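Local structure of putative L-alanine-DL-glutamate epimerase (3GO2) at residues H323-I328 with W375-P379. The protein binds magnesium and is probably a racemase or epimerase of the mandelate racemase/muconate lactonizing enzyme family. Residues are numbered along the deposited sequence; the frame is centred on the assembly and turned at random.
Sequences HLCTMI and WGTDP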
loop_
_atom_site.group_PDB
_atom_site.type_symbol
_atom_site.label_atom_id
_atom_site.label_comp_id
_atom_site.label_asym_id
_atom_site.label_seq_id
_atom_site.Cartn_x
_atom_site.Cartn_y
_atom_site.Cartn_z
ATOM N N HIS A 323 45.851 5.553 1.744
ATOM C CA HIS A 323 46.063 4.197 2.277
ATOM C C HIS A 323 45.353 3.958 3.586
ATOM O O HIS A 323 44.931 2.847 3.849
ATOM C CB HIS A 323 47.551 3.882 2.498
ATOM C CG HIS A 323 48.320 3.631 1.244
ATOM N ND1 HIS A 323 47.730 3.273 0.049
ATOM C CD2 HIS A 323 49.657 3.675 1.008
ATOM C CE1 HIS A 323 48.668 3.092 -0.861
ATOM N NE2 HIS A 323 49.846 3.332 -0.306
ATOM N N LEU A 324 45.259 4.958 4.456
ATOM C CA LEU A 324 44.579 4.725 5.734
ATOM C C LEU A 324 43.092 4.398 5.518
ATOM O O LEU A 324 42.555 3.496 6.170
ATOM C CB LEU A 324 44.780 5.876 6.707
ATOM C CG LEU A 324 44.062 5.773 8.049
ATOM C CD1 LEU A 324 44.336 4.436 8.737
ATOM C CD2 LEU A 324 44.464 6.925 8.969
ATOM N N CYS A 325 42.436 5.094 4.604
ATOM C CA CYS A 325 41.049 4.739 4.265
ATOM C C CYS A 325 40.951 3.309 3.764
ATOM O O CYS A 325 39.994 2.604 4.093
ATOM C CB CYS A 325 40.457 5.685 3.240
ATOM S SG CYS A 325 40.108 7.326 3.925
ATOM N N THR A 326 41.925 2.871 2.969
ATOM C CA THR A 326 41.903 1.492 2.482
ATOM C C THR A 326 41.999 0.515 3.635
ATOM O O THR A 326 41.270 -0.504 3.667
ATOM C CB THR A 326 43.041 1.232 1.462
ATOM O OG1 THR A 326 42.829 2.046 0.308
ATOM C CG2 THR A 326 43.062 -0.237 1.025
ATOM N N MET A 327 42.869 0.815 4.604
ATOM C CA MET A 327 43.035 -0.090 5.750
ATOM C C MET A 327 41.795 -0.040 6.668
ATOM O O MET A 327 41.384 -1.054 7.203
ATOM C CB MET A 327 44.334 0.204 6.488
ATOM C CG MET A 327 45.561 -0.011 5.652
ATOM S SD MET A 327 45.737 -1.688 4.922
ATOM C CE MET A 327 47.561 -1.888 5.079
ATOM N N ILE A 328 41.165 1.117 6.794
ATOM C CA ILE A 328 39.916 1.205 7.564
ATOM C C ILE A 328 38.875 0.266 6.956
ATOM O O ILE A 328 38.267 -0.579 7.641
ATOM C CB ILE A 328 39.414 2.670 7.604
ATOM C CG1 ILE A 328 40.341 3.493 8.484
ATOM C CG2 ILE A 328 37.985 2.799 8.183
ATOM C CD1 ILE A 328 40.101 5.003 8.389
ATOM N N TRP A 375 44.126 -0.104 12.656
ATOM C CA TRP A 375 43.697 -0.220 11.275
ATOM C C TRP A 375 44.695 -0.931 10.382
ATOM O O TRP A 375 44.293 -1.591 9.418
ATOM C CB TRP A 375 43.394 1.152 10.674
ATOM C CG TRP A 375 42.234 1.873 11.289
ATOM C CD1 TRP A 375 42.251 3.137 11.777
ATOM C CD2 TRP A 375 40.875 1.411 11.410
ATOM N NE1 TRP A 375 41.001 3.491 12.247
ATOM C CE2 TRP A 375 40.136 2.444 12.032
ATOM C CE3 TRP A 375 40.205 0.239 11.036
ATOM C CZ2 TRP A 375 38.756 2.328 12.301
ATOM C CZ3 TRP A 375 38.818 0.134 11.321
ATOM C CH2 TRP A 375 38.132 1.156 11.952
ATOM N N GLY A 376 45.996 -0.794 10.690
ATOM C CA GLY A 376 47.027 -1.443 9.872
ATOM C C GLY A 376 48.030 -0.503 9.222
ATOM O O GLY A 376 48.976 -0.943 8.566
ATOM N N THR A 377 47.813 0.807 9.362
ATOM C CA THR A 377 48.785 1.798 8.886
ATOM C C THR A 377 48.575 3.091 9.660
ATOM O O THR A 377 47.474 3.351 10.139
ATOM C CB THR A 377 48.659 1.994 7.367
ATOM O OG1 THR A 377 49.815 2.661 6.847
ATOM C CG2 THR A 377 47.410 2.836 7.011
ATOM N N ASP A 378 49.640 3.877 9.821
ATOM C CA ASP A 378 49.601 5.161 10.505
ATOM C C ASP A 378 50.096 6.237 9.551
ATOM O O ASP A 378 51.080 6.037 8.838
ATOM C CB ASP A 378 50.534 5.154 11.717
ATOM C CG ASP A 378 50.073 4.218 12.809
ATOM O OD1 ASP A 378 48.841 4.159 13.079
ATOM O OD2 ASP A 378 50.955 3.560 13.422
ATOM N N PRO A 379 49.414 7.377 9.502
ATOM C CA PRO A 379 50.005 8.542 8.853
ATOM C C PRO A 379 51.306 8.917 9.542
ATOM O O PRO A 379 51.466 8.687 10.741
ATOM C CB PRO A 379 48.942 9.643 9.036
ATOM C CG PRO A 379 47.682 8.885 9.321
ATOM C CD PRO A 379 48.089 7.678 10.073
#
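Ile328 packs over one face of the Trp375 indole, its CG1 3.6 Å from the centroid of the Trp375 five-membered ring and only 6° off the ring normal, a CH-pi contact. Ile328 carries CG1 anti to its carbonyl carbon (chi1 -70°), which sets this methylene over the pyrrole part of the indole, while the six-membered part faces the helix backbone, Trp375 CE3 reaching 3.6 Å from Ile328 CA. Leu324 CD1 meets the same indole obliquely, 3.9 Å from Trp375 CD1. The carbonyl of Trp375 turns to the helix as well, its O lying 3.4 Å from Met327 CB; Asn331, farther along the same helix, gives this oxygen a weak hydrogen bond and bonds Met327 O too. The carbonyl O of Gly376, 3.9 Å from Met327 CE, accepts a hydrogen bond from Arg372.

Thr377 then pushes its methyl between Leu324 and Met327. Its CG2 approaches Leu324 CA at 3.6 Å and Met327 CG at 3.7 Å, resting on backbone as well as side chain. The branching is sorted by polarity: with OG1 anti to the backbone N (chi1 -164°), the hydroxyl is left to the carbonyl of His358. Beyond Asp378, whose OD1 forms a salt bridge with Lys101, Pro379 closes the row, its CG 3.8 Å from Leu324 CD2. Leu324 thus splits its two methyls, CD1 going to Trp375 and Thr377 and CD2 to the proline ring.

Trp34 of strand 32-37 touches Leu324 and Pro379, and Val298 of helix 298-310 touches Ile328 and Trp375. The loop 375-379, between strand 366-368 and helix 381-386, is thereby packed against helix 323-335 of the barrel, where barrel and N-terminal domain meet in this enolase-superfamily fold.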